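Local coordinates for protein xylan esterase 1 (Thermoanaerobacterium sp. 'JW/SL YS485', PDB 3FCY) that probably hydrolyses carboxylic esters, removing acetyl groups from xylan as a calcium-binding alpha/beta hydrolase of carbohydrate esterase family 7, at residues Asn55-Glu60 with Leu176-Phe181; Asp278-Ala283 with Tyr310-Ser315. All blocks are in the same frame, centred on the assembly; numbering follows the deposited sequence.

Contact 1: Asn55-Glu60 with Leu176-Phe181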
loop_
_atom_site.group_PDB
_atom_site.type_symbol
_atom_site.label_atom_id
_atom_site.label_comp_id
_atom_site.label_asym_id
_atom_site.label_seq_id
_atom_site.Cartn_x
_atom_site.Cartn_y
_atom_site.Cartn_z
ATOM N N ASN A 55 -35.926 -21.463 18.868
ATOM C CA ASN A 55 -36.691 -22.680 19.131
ATOM C C ASN A 55 -37.545 -22.960 17.902
ATOM O O ASN A 55 -37.765 -24.110 17.527
ATOM C CB ASN A 55 -37.586 -22.519 20.361
ATOM C CG ASN A 55 -36.796 -22.491 21.649
ATOM O OD1 ASN A 55 -35.776 -23.172 21.775
ATOM N ND2 ASN A 55 -37.267 -21.714 22.621
ATOM N N ARG A 56 -38.015 -21.886 17.275
ATOM C CA ARG A 56 -38.831 -21.973 16.070
ATOM C C ARG A 56 -37.980 -22.529 14.926
ATOM O O ARG A 56 -38.411 -23.421 14.190
ATOM C CB ARG A 56 -39.336 -20.578 15.706
ATOM C CG ARG A 56 -40.200 -20.488 14.460
ATOM C CD ARG A 56 -40.321 -19.025 14.053
ATOM N NE ARG A 56 -40.610 -18.188 15.214
ATOM C CZ ARG A 56 -40.195 -16.936 15.358
ATOM N NH1 ARG A 56 -39.467 -16.363 14.411
ATOM N NH2 ARG A 56 -40.492 -16.263 16.461
ATOM N N ALA A 57 -36.767 -21.997 14.791
ATOM C CA ALA A 57 -35.840 -22.425 13.743
ATOM C C ALA A 57 -35.518 -23.908 13.873
ATOM O O ALA A 57 -35.519 -24.640 12.884
ATOM C CB ALA A 57 -34.553 -21.602 13.817
ATOM N N LEU A 58 -35.230 -24.342 15.096
ATOM C CA LEU A 58 -34.917 -25.743 15.348
ATOM C C LEU A 58 -36.103 -26.631 14.980
ATOM O O LEU A 58 -35.923 -27.732 14.455
ATOM C CB LEU A 58 -34.523 -25.947 16.817
ATOM C CG LEU A 58 -33.122 -25.437 17.172
ATOM C CD1 LEU A 58 -32.855 -25.624 18.655
ATOM C CD2 LEU A 58 -32.084 -26.186 16.343
ATOM N N ASP A 59 -37.313 -26.149 15.250
ATOM C CA ASP A 59 -38.518 -26.902 14.908
ATOM C C ASP A 59 -38.569 -27.110 13.398
ATOM O O ASP A 59 -38.824 -28.216 12.926
ATOM C CB ASP A 59 -39.773 -26.147 15.360
ATOM C CG ASP A 59 -40.061 -26.325 16.834
ATOM O OD1 ASP A 59 -40.935 -25.604 17.365
ATOM O OD2 ASP A 59 -39.418 -27.194 17.464
ATOM N N GLU A 60 -38.327 -26.044 12.638
ATOM C CA GLU A 60 -38.342 -26.154 11.184
ATOM C C GLU A 60 -37.265 -27.135 10.706
ATOM O O GLU A 60 -37.503 -27.953 9.819
ATOM C CB GLU A 60 -38.132 -24.774 10.525
ATOM C CG GLU A 60 -37.678 -24.863 9.058
ATOM C CD GLU A 60 -37.760 -23.545 8.293
ATOM O OE1 GLU A 60 -37.542 -22.472 8.890
ATOM O OE2 GLU A 60 -38.027 -23.594 7.071
ATOM N N LEU A 176 -30.002 -15.763 5.864
ATOM C CA LEU A 176 -29.203 -16.899 5.421
ATOM C C LEU A 176 -28.340 -17.589 6.477
ATOM O O LEU A 176 -28.268 -18.813 6.492
ATOM C CB LEU A 176 -28.328 -16.504 4.225
ATOM C CG LEU A 176 -27.492 -17.637 3.624
ATOM C CD1 LEU A 176 -28.400 -18.791 3.211
ATOM C CD2 LEU A 176 -26.699 -17.124 2.423
ATOM N N PHE A 177 -27.674 -16.840 7.350
ATOM C CA PHE A 177 -26.847 -17.512 8.358
ATOM C C PHE A 177 -27.702 -18.247 9.380
ATOM O O PHE A 177 -27.203 -19.059 10.158
ATOM C CB PHE A 177 -25.893 -16.537 9.054
ATOM C CG PHE A 177 -24.513 -16.518 8.452
ATOM C CD1 PHE A 177 -23.721 -17.669 8.460
ATOM C CD2 PHE A 177 -24.012 -15.367 7.852
ATOM C CE1 PHE A 177 -22.451 -17.672 7.874
ATOM C CE2 PHE A 177 -22.747 -15.360 7.265
ATOM C CZ PHE A 177 -21.964 -16.515 7.273
ATOM N N ARG A 178 -28.998 -17.962 9.369
ATOM C CA ARG A 178 -29.924 -18.634 10.265
ATOM C C ARG A 178 -30.039 -20.066 9.728
ATOM O O ARG A 178 -29.973 -21.041 10.486
ATOM C CB ARG A 178 -31.273 -17.909 10.238
ATOM C CG ARG A 178 -32.366 -18.487 11.127
ATOM C CD ARG A 178 -33.265 -19.405 10.335
ATOM N NE ARG A 178 -34.605 -19.505 10.910
ATOM C CZ ARG A 178 -35.561 -20.279 10.410
ATOM N NH1 ARG A 178 -35.321 -21.014 9.331
ATOM N NH2 ARG A 178 -36.753 -20.326 10.988
ATOM N N HIS A 179 -30.171 -20.187 8.408
ATOM C CA HIS A 179 -30.280 -21.497 7.774
ATOM C C HIS A 179 -28.948 -22.239 7.878
ATOM O O HIS A 179 -28.915 -23.437 8.163
ATOM C CB HIS A 179 -30.664 -21.356 6.298
ATOM C CG HIS A 179 -31.829 -20.446 6.061
ATOM N ND1 HIS A 179 -32.904 -20.373 6.920
ATOM C CD2 HIS A 179 -32.096 -19.585 5.048
ATOM C CE1 HIS A 179 -33.783 -19.505 6.449
ATOM N NE2 HIS A 179 -33.316 -19.013 5.315
ATOM N N ILE A 180 -27.856 -21.520 7.639
ATOM C CA ILE A 180 -26.523 -22.105 7.719
ATOM C C ILE A 180 -26.279 -22.661 9.121
ATOM O O ILE A 180 -25.780 -23.776 9.269
ATOM C CB ILE A 180 -25.431 -21.064 7.373
ATOM C CG1 ILE A 180 -25.585 -20.628 5.909
ATOM C CG2 ILE A 180 -24.041 -21.669 7.597
ATOM C CD1 ILE A 180 -24.668 -19.487 5.491
ATOM N N PHE A 181 -26.628 -21.891 10.149
ATOM C CA PHE A 181 -26.456 -22.361 11.520
ATOM C C PHE A 181 -27.269 -23.644 11.682
ATOM O O PHE A 181 -26.785 -24.631 12.243
ATOM C CB PHE A 181 -26.946 -21.314 12.526
ATOM C CG PHE A 181 -26.005 -20.145 12.724
ATOM C CD1 PHE A 181 -24.902 -19.955 11.896
ATOM C CD2 PHE A 181 -26.253 -19.212 13.729
ATOM C CE1 PHE A 181 -24.060 -18.851 12.067
ATOM C CE2 PHE A 181 -25.421 -18.106 13.908
ATOM C CZ PHE A 181 -24.322 -17.925 13.073
#
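Arg178 reaches from the start of helix 176-192 to helix 50-62, and its guanidinium meets Glu60 and Ala57 in two quite different ways. At the edge, nearly in its own plane, it grips one oxygen of Glu60: Arg178 NH1 lies 2.7 Å from Glu60 OE1 in a salt bridge. Arg178 NH2 adds a weak hydrogen bond to the same Glu60 OE1, at 3.1 Å. This is a fork of two N-H groups on one oxygen, unlike the side-by-side pairing in which each carboxylate oxygen has its own nitrogen. The two flat groups stand 77° apart, and Arg178 NH1 accordingly comes to Glu60 OE1 from well above the carboxylate plane, 46° out of it. Over one guanidinium face lies the backbone of Ala57, whose CA is 3.6 Å from Arg178 NH2. The methyl group closes in further back along the arginine, with Ala57 CB 3.6 Å from Arg178 NE. The small side chain of Ala57 lets the guanidinium lie close over the helix backbone. The nearest CA atoms, those of Ala57 and Arg178, are still 7.8 Å apart, and the long arginine side chain bridges that gap, its bend at chi2 (-96°) turning the outer part toward the carboxylate. Glu60 comes to meet it with an extended chain, CG anti to the backbone N. Tyr53 and Trp54 of helix 50-62 also touch Arg178. The second oxygen, Glu60 OE2, forms a salt bridge with Arg91. Glu60 therefore sits between two arginines, and its negative charge probably offsets the closeness of Arg178 and Arg91; these neighbours would be expected to keep the carboxylate ionised while it ties together two helices far apart in sequence.

Contact 2: Asp278-Ala283 with Tyr310-Ser315; sequences DVKNLA and YNNIQS
Lys280 lies against the side chain of Asn312, and its aliphatic chain does the touching. Its CB is 3.9 Å from Asn312 ND2, and CG and CD follow past the same amide nitrogen at slightly greater distances. The two side chains cross at a slant, in plain van der Waals contact. Beyond CD the chain leaves Asn312 behind, turning at chi4 (-52°) to bring NZ back over its own segment. There Lys280 NZ forms a salt bridge with Asp278 OD2 at 2.9 Å and a hydrogen bond to Asn281 OD1 at 3.1 Å, while the backbone carbonyl of Asn44 takes a further bond. Asp278 is also the N-cap of the short helix 279-282, its OD1 accepting from Lys280 N at 3.0 Å, so one carboxylate receives both ends of the lysine. Replacing Lys280 with an alanine would probably leave Asp278 OD2 without its charged mate and open a gap beside the Asn312 amide. In the alpha/beta hydrolase fold this short helix precedes strand 289-295, whereas 310-315 joins helix 303-310 to the neighbouring parallel strand 317-322; the contact thus joins the lead-in to strand 289-295 with the loop that ends the beta-alpha-beta connection from that strand to 317-322. A type I turn from Tyr310 to Ile313 presents Asn312, whose ND2 bonds to the carbonyls of Ala308 and Thr41. Asn312 CB rests against the backbone of the short helix, 3.4 Å from Lys280 O. The methyl group of Ala283 rests against both neighbours of the turn, with Ala283 CB 3.8 Å from Asn312 CB and nearly as close to Ile313 CG1. Next to it a water accepts from Gln314 N and donates to Ala283 O, 2.9 Å away.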
loop_
_atom_site.group_PDB
_atom_site.type_symbol
_atom_site.label_atom_id
_atom_site.label_comp_id
_atom_site.label_asym_id
_atom_site.label_seq_id
_atom_site.Cartn_x
_atom_site.Cartn_y
_atom_site.Cartn_z
ATOM N N ASP A 278 -25.662 -13.617 16.057
ATOM C CA ASP A 278 -24.463 -13.217 16.784
ATOM C C ASP A 278 -24.136 -14.404 17.688
ATOM O O ASP A 278 -24.840 -14.637 18.678
ATOM C CB ASP A 278 -24.766 -11.979 17.638
ATOM C CG ASP A 278 -23.549 -11.466 18.388
ATOM O OD1 ASP A 278 -22.579 -12.231 18.548
ATOM O OD2 ASP A 278 -23.571 -10.297 18.830
ATOM N N VAL A 279 -23.088 -15.157 17.358
ATOM C CA VAL A 279 -22.729 -16.329 18.156
ATOM C C VAL A 279 -22.511 -16.057 19.641
ATOM O O VAL A 279 -22.656 -16.965 20.465
ATOM C CB VAL A 279 -21.473 -17.055 17.602
ATOM C CG1 VAL A 279 -21.769 -17.600 16.215
ATOM C CG2 VAL A 279 -20.274 -16.114 17.580
ATOM N N LYS A 280 -22.174 -14.822 19.998
ATOM C CA LYS A 280 -21.968 -14.518 21.407
ATOM C C LYS A 280 -23.300 -14.664 22.142
ATOM O O LYS A 280 -23.320 -14.842 23.359
ATOM C CB LYS A 280 -21.419 -13.098 21.595
ATOM C CG LYS A 280 -22.483 -12.045 21.854
ATOM C CD LYS A 280 -21.872 -10.675 22.067
ATOM C CE LYS A 280 -22.928 -9.676 22.508
ATOM N NZ LYS A 280 -24.109 -9.678 21.599
ATOM N N ASN A 281 -24.409 -14.589 21.405
ATOM C CA ASN A 281 -25.732 -14.721 22.016
ATOM C C ASN A 281 -26.140 -16.188 22.153
ATOM O O ASN A 281 -26.885 -16.551 23.062
ATOM C CB ASN A 281 -26.798 -13.972 21.204
ATOM C CG ASN A 281 -26.645 -12.456 21.276
ATOM O OD1 ASN A 281 -26.142 -11.914 22.259
ATOM N ND2 ASN A 281 -27.102 -11.765 20.237
ATOM N N LEU A 282 -25.654 -17.026 21.245
ATOM C CA LEU A 282 -25.957 -18.454 21.276
ATOM C C LEU A 282 -25.029 -19.174 22.254
ATOM O O LEU A 282 -25.364 -20.231 22.785
ATOM C CB LEU A 282 -25.773 -19.063 19.880
ATOM C CG LEU A 282 -26.830 -18.792 18.809
ATOM C CD1 LEU A 282 -26.358 -19.322 17.458
ATOM C CD2 LEU A 282 -28.134 -19.465 19.221
ATOM N N ALA A 283 -23.862 -18.582 22.483
ATOM C CA ALA A 283 -22.837 -19.149 23.349
ATOM C C ALA A 283 -23.310 -19.730 24.680
ATOM O O ALA A 283 -22.771 -20.736 25.139
ATOM C CB ALA A 283 -21.752 -18.111 23.602
ATOM N N TYR A 310 -16.407 -15.917 24.073
ATOM C CA TYR A 310 -15.798 -16.748 25.106
ATOM C C TYR A 310 -16.421 -16.500 26.484
ATOM O O TYR A 310 -16.731 -17.442 27.214
ATOM C CB TYR A 310 -14.294 -16.464 25.182
ATOM C CG TYR A 310 -13.575 -17.249 26.255
ATOM C CD1 TYR A 310 -13.312 -18.610 26.093
ATOM C CD2 TYR A 310 -13.171 -16.635 27.442
ATOM C CE1 TYR A 310 -12.663 -19.343 27.086
ATOM C CE2 TYR A 310 -12.523 -17.358 28.442
ATOM C CZ TYR A 310 -12.271 -18.709 28.257
ATOM O OH TYR A 310 -11.619 -19.421 29.235
ATOM N N ASN A 311 -16.608 -15.230 26.832
ATOM C CA ASN A 311 -17.162 -14.882 28.135
ATOM C C ASN A 311 -18.650 -15.147 28.314
ATOM O O ASN A 311 -19.186 -14.964 29.405
ATOM C CB ASN A 311 -16.838 -13.424 28.478
ATOM C CG ASN A 311 -15.366 -13.220 28.785
ATOM O OD1 ASN A 311 -14.729 -14.077 29.405
ATOM N ND2 ASN A 311 -14.818 -12.084 28.366
ATOM N N ASN A 312 -19.319 -15.586 27.253
ATOM C CA ASN A 312 -20.741 -15.896 27.347
ATOM C C ASN A 312 -20.956 -17.402 27.461
ATOM O O ASN A 312 -22.085 -17.873 27.614
ATOM C CB ASN A 312 -21.491 -15.337 26.139
ATOM C CG ASN A 312 -21.878 -13.884 26.324
ATOM O OD1 ASN A 312 -22.679 -13.557 27.198
ATOM N ND2 ASN A 312 -21.307 -13.006 25.512
ATOM N N ILE A 313 -19.855 -18.147 27.386
ATOM C CA ILE A 313 -19.880 -19.600 27.492
ATOM C C ILE A 313 -19.898 -19.986 28.971
ATOM O O ILE A 313 -19.118 -19.459 29.768
ATOM C CB ILE A 313 -18.641 -20.219 26.802
ATOM C CG1 ILE A 313 -18.721 -19.979 25.289
ATOM C CG2 ILE A 313 -18.551 -21.708 27.108
ATOM C CD1 ILE A 313 -17.519 -20.476 24.519
ATOM N N GLN A 314 -20.790 -20.906 29.328
ATOM C CA GLN A 314 -20.933 -21.349 30.712
ATOM C C GLN A 314 -20.360 -22.734 30.983
ATOM O O GLN A 314 -20.191 -23.116 32.137
ATOM C CB GLN A 314 -22.410 -21.332 31.119
ATOM C CG GLN A 314 -23.081 -19.978 30.974
ATOM C CD GLN A 314 -24.528 -19.988 31.448
ATOM O OE1 GLN A 314 -25.338 -20.803 30.995
ATOM N NE2 GLN A 314 -24.859 -19.079 32.360
ATOM N N SER A 315 -20.073 -23.495 29.931
ATOM C CA SER A 315 -19.515 -24.831 30.107
ATOM C C SER A 315 -18.014 -24.738 30.365
ATOM O O SER A 315 -17.461 -23.643 30.439
ATOM C CB SER A 315 -19.788 -25.691 28.870
ATOM O OG SER A 315 -19.241 -25.105 27.702
HETATM O O HOH W 1 -22.307 -22.298 27.589
#

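Overall arrangement
The two contacts follow one another along the chain, their centres about 17 Å apart, and meet through Phe181 of contact 1. Its ring packs on the short helix of contact 2, with Phe181 CD2 3.7 Å from Leu282 CD1 and Phe181 CZ 4.1 Å from Val279 CG1. Trp54 of helix 50-62 touches both Arg178 and Leu282, a second route between them. Both contacts also lean on helix 209-220, contact 1 through Phe177, Ile180 and Phe181, contact 2 through Val279, Leu282 and Ile313. That helix directly follows Ser208, the predicted nucleophile, although neither contact lies at the predicted triad or at the calcium site of Glu343 and Tyr345.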